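Local atomic coordinates of putative efflux transporter (Bacteroides eggerthii, PDB entry 4L8J), a protein that probably serves as the periplasmic membrane-fusion (adaptor) subunit of an efflux pump of the HlyD type. Residues A[35-40]-A[155-160]. Residues are numbered along the deposited sequence; the frame is centred on the assembly and turned at random.
Sequences VKLAFR and GIVRLV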
loop_
_atom_site.group_PDB
_atom_site.type_symbol
_atom_site.label_atom_id
_atom_site.label_comp_id
_atom_site.label_asym_id
_atom_site.label_seq_id
_atom_site.Cartn_x
_atom_site.Cartn_y
_atom_site.Cartn_z
ATOM N N VAL A 35 -50.844 -8.985 -25.155
ATOM C CA VAL A 35 -51.578 -10.222 -25.384
ATOM C C VAL A 35 -52.989 -9.851 -25.843
ATOM O O VAL A 35 -53.679 -9.068 -25.180
ATOM C CB VAL A 35 -51.569 -11.129 -24.137
ATOM C CG1 VAL A 35 -52.353 -12.413 -24.383
ATOM C CG2 VAL A 35 -50.133 -11.446 -23.716
ATOM N N LYS A 36 -53.372 -10.354 -27.026
ATOM C CA LYS A 36 -54.691 -10.136 -27.604
ATOM C C LYS A 36 -55.634 -11.136 -26.958
ATOM O O LYS A 36 -55.363 -12.336 -26.992
ATOM C CB LYS A 36 -54.652 -10.290 -29.130
ATOM C CG LYS A 36 -55.888 -9.735 -29.847
ATOM C CD LYS A 36 -56.081 -10.331 -31.247
ATOM C CE LYS A 36 -56.683 -11.716 -31.217
ATOM N NZ LYS A 36 -56.555 -12.398 -32.529
ATOM N N LEU A 37 -56.659 -10.642 -26.263
ATOM C CA LEU A 37 -57.631 -11.497 -25.587
ATOM C C LEU A 37 -58.809 -11.700 -26.473
ATOM O O LEU A 37 -59.280 -10.758 -27.102
ATOM C CB LEU A 37 -58.082 -10.917 -24.241
ATOM C CG LEU A 37 -57.116 -11.014 -23.071
ATOM C CD1 LEU A 37 -57.823 -10.639 -21.785
ATOM C CD2 LEU A 37 -56.537 -12.422 -22.944
ATOM N N ALA A 38 -59.280 -12.935 -26.557
ATOM C CA ALA A 38 -60.423 -13.222 -27.404
ATOM C C ALA A 38 -61.271 -14.322 -26.815
ATOM O O ALA A 38 -60.757 -15.153 -26.052
ATOM C CB ALA A 38 -59.939 -13.627 -28.786
ATOM N N PHE A 39 -62.570 -14.320 -27.158
ATOM C CA PHE A 39 -63.499 -15.374 -26.743
ATOM C C PHE A 39 -63.170 -16.668 -27.520
ATOM O O PHE A 39 -62.625 -16.601 -28.631
ATOM C CB PHE A 39 -64.966 -14.954 -27.000
ATOM C CG PHE A 39 -65.552 -13.957 -26.028
ATOM C CD1 PHE A 39 -66.197 -14.383 -24.874
ATOM C CD2 PHE A 39 -65.499 -12.595 -26.290
ATOM C CE1 PHE A 39 -66.764 -13.461 -23.987
ATOM C CE2 PHE A 39 -66.073 -11.671 -25.405
ATOM C CZ PHE A 39 -66.689 -12.113 -24.253
ATOM N N ARG A 40 -63.473 -17.835 -26.934
ATOM C CA ARG A 40 -63.242 -19.105 -27.622
ATOM C C ARG A 40 -64.553 -19.543 -28.318
ATOM O O ARG A 40 -64.597 -20.584 -28.981
ATOM C CB ARG A 40 -62.715 -20.179 -26.651
ATOM C CG ARG A 40 -61.316 -19.861 -26.093
ATOM C CD ARG A 40 -60.895 -20.851 -25.026
ATOM N NE ARG A 40 -59.705 -20.387 -24.306
ATOM C CZ ARG A 40 -59.319 -20.835 -23.113
ATOM N NH1 ARG A 40 -60.030 -21.761 -22.480
ATOM N NH2 ARG A 40 -58.225 -20.349 -22.538
ATOM N N GLY A 155 -60.179 -10.209 -31.506
ATOM C CA GLY A 155 -59.614 -9.400 -30.433
ATOM C C GLY A 155 -60.658 -8.604 -29.674
ATOM O O GLY A 155 -61.481 -7.920 -30.289
ATOM N N ILE A 156 -60.666 -8.738 -28.334
ATOM C CA ILE A 156 -61.626 -8.019 -27.493
ATOM C C ILE A 156 -60.876 -6.852 -26.818
ATOM O O ILE A 156 -61.326 -5.712 -26.880
ATOM C CB ILE A 156 -62.332 -8.982 -26.502
ATOM C CG1 ILE A 156 -63.059 -10.159 -27.240
ATOM C CG2 ILE A 156 -63.256 -8.239 -25.526
ATOM C CD1 ILE A 156 -64.218 -9.831 -28.221
ATOM N N VAL A 157 -59.735 -7.154 -26.189
ATOM C CA VAL A 157 -58.837 -6.196 -25.564
ATOM C C VAL A 157 -57.385 -6.650 -25.770
ATOM O O VAL A 157 -57.129 -7.833 -26.019
ATOM C CB VAL A 157 -59.094 -5.931 -24.038
ATOM C CG1 VAL A 157 -60.469 -5.326 -23.753
ATOM C CG2 VAL A 157 -58.795 -7.160 -23.166
ATOM N N ARG A 158 -56.448 -5.704 -25.595
ATOM C CA ARG A 158 -55.000 -5.910 -25.587
ATOM C C ARG A 158 -54.587 -5.685 -24.156
ATOM O O ARG A 158 -54.802 -4.600 -23.633
ATOM C CB ARG A 158 -54.282 -4.967 -26.579
ATOM C CG ARG A 158 -54.725 -5.210 -28.022
ATOM C CD ARG A 158 -54.238 -4.168 -29.005
ATOM N NE ARG A 158 -54.563 -4.572 -30.374
ATOM C CZ ARG A 158 -54.128 -3.955 -31.467
ATOM N NH1 ARG A 158 -53.333 -2.897 -31.367
ATOM N NH2 ARG A 158 -54.479 -4.396 -32.668
ATOM N N LEU A 159 -54.137 -6.747 -23.488
ATOM C CA LEU A 159 -53.739 -6.762 -22.091
ATOM C C LEU A 159 -52.198 -6.890 -21.974
ATOM O O LEU A 159 -51.623 -7.842 -22.519
ATOM C CB LEU A 159 -54.438 -7.957 -21.393
ATOM C CG LEU A 159 -54.136 -8.188 -19.896
ATOM C CD1 LEU A 159 -54.807 -7.148 -19.023
ATOM C CD2 LEU A 159 -54.560 -9.573 -19.450
ATOM N N VAL A 160 -51.540 -5.949 -21.265
ATOM C CA VAL A 160 -50.090 -6.027 -21.077
ATOM C C VAL A 160 -49.822 -6.576 -19.668
ATOM O O VAL A 160 -50.436 -6.111 -18.698
ATOM C CB VAL A 160 -49.311 -4.706 -21.388
ATOM C CG1 VAL A 160 -49.497 -4.287 -22.847
ATOM C CG2 VAL A 160 -49.704 -3.569 -20.471
#
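In the barrel-sandwich (lipoyl-like) domain of this HlyD-type adaptor, Val35 and Leu159 pair where the edge strand 34-38 runs antiparallel to strand 155-161. Val35 N donates a hydrogen bond to Leu159 O at 3.0 Å, and Val35 O takes the return bond from Leu159 N. Further on, Leu37 N reaches Val157 O at 2.9 Å. The partner of Leu37 O, however, is Ile156 N, 2.7 Å away, from the residue before Val157.

Leu37, Val157 and Leu159 point to the same face of the sheet, into the sandwich, where Ile62 of strand 61-65 meets both Leu37 and Val157. Leu37 and Val157 lie side by side, with Leu37 CD1 3.9 Å from Val157 CG2; the same methyl also approaches Leu159 CD2. On the other face the aliphatic chain of Lys36 passes over Gly155, its CD 3.7 Å from Gly155 CA. A bend at chi3 (78°) sets CE near the glycine too, and the ammonium group beyond bonds to Gly153 O.

Past the strand, the Phe39 and Ile156 side chains cross at about a right angle, Ile156 CG1 coming close to Phe39 CD2, and the ring reaches on to Ala63 and Ile65. An alanine at Phe39 would probably open a gap beside Ile156 and between the two sheets. Ile156 CD1 lies in the ring plane at its edge, 3.6 Å from Phe39 CD2 and 3.8 Å from Phe39 CE2.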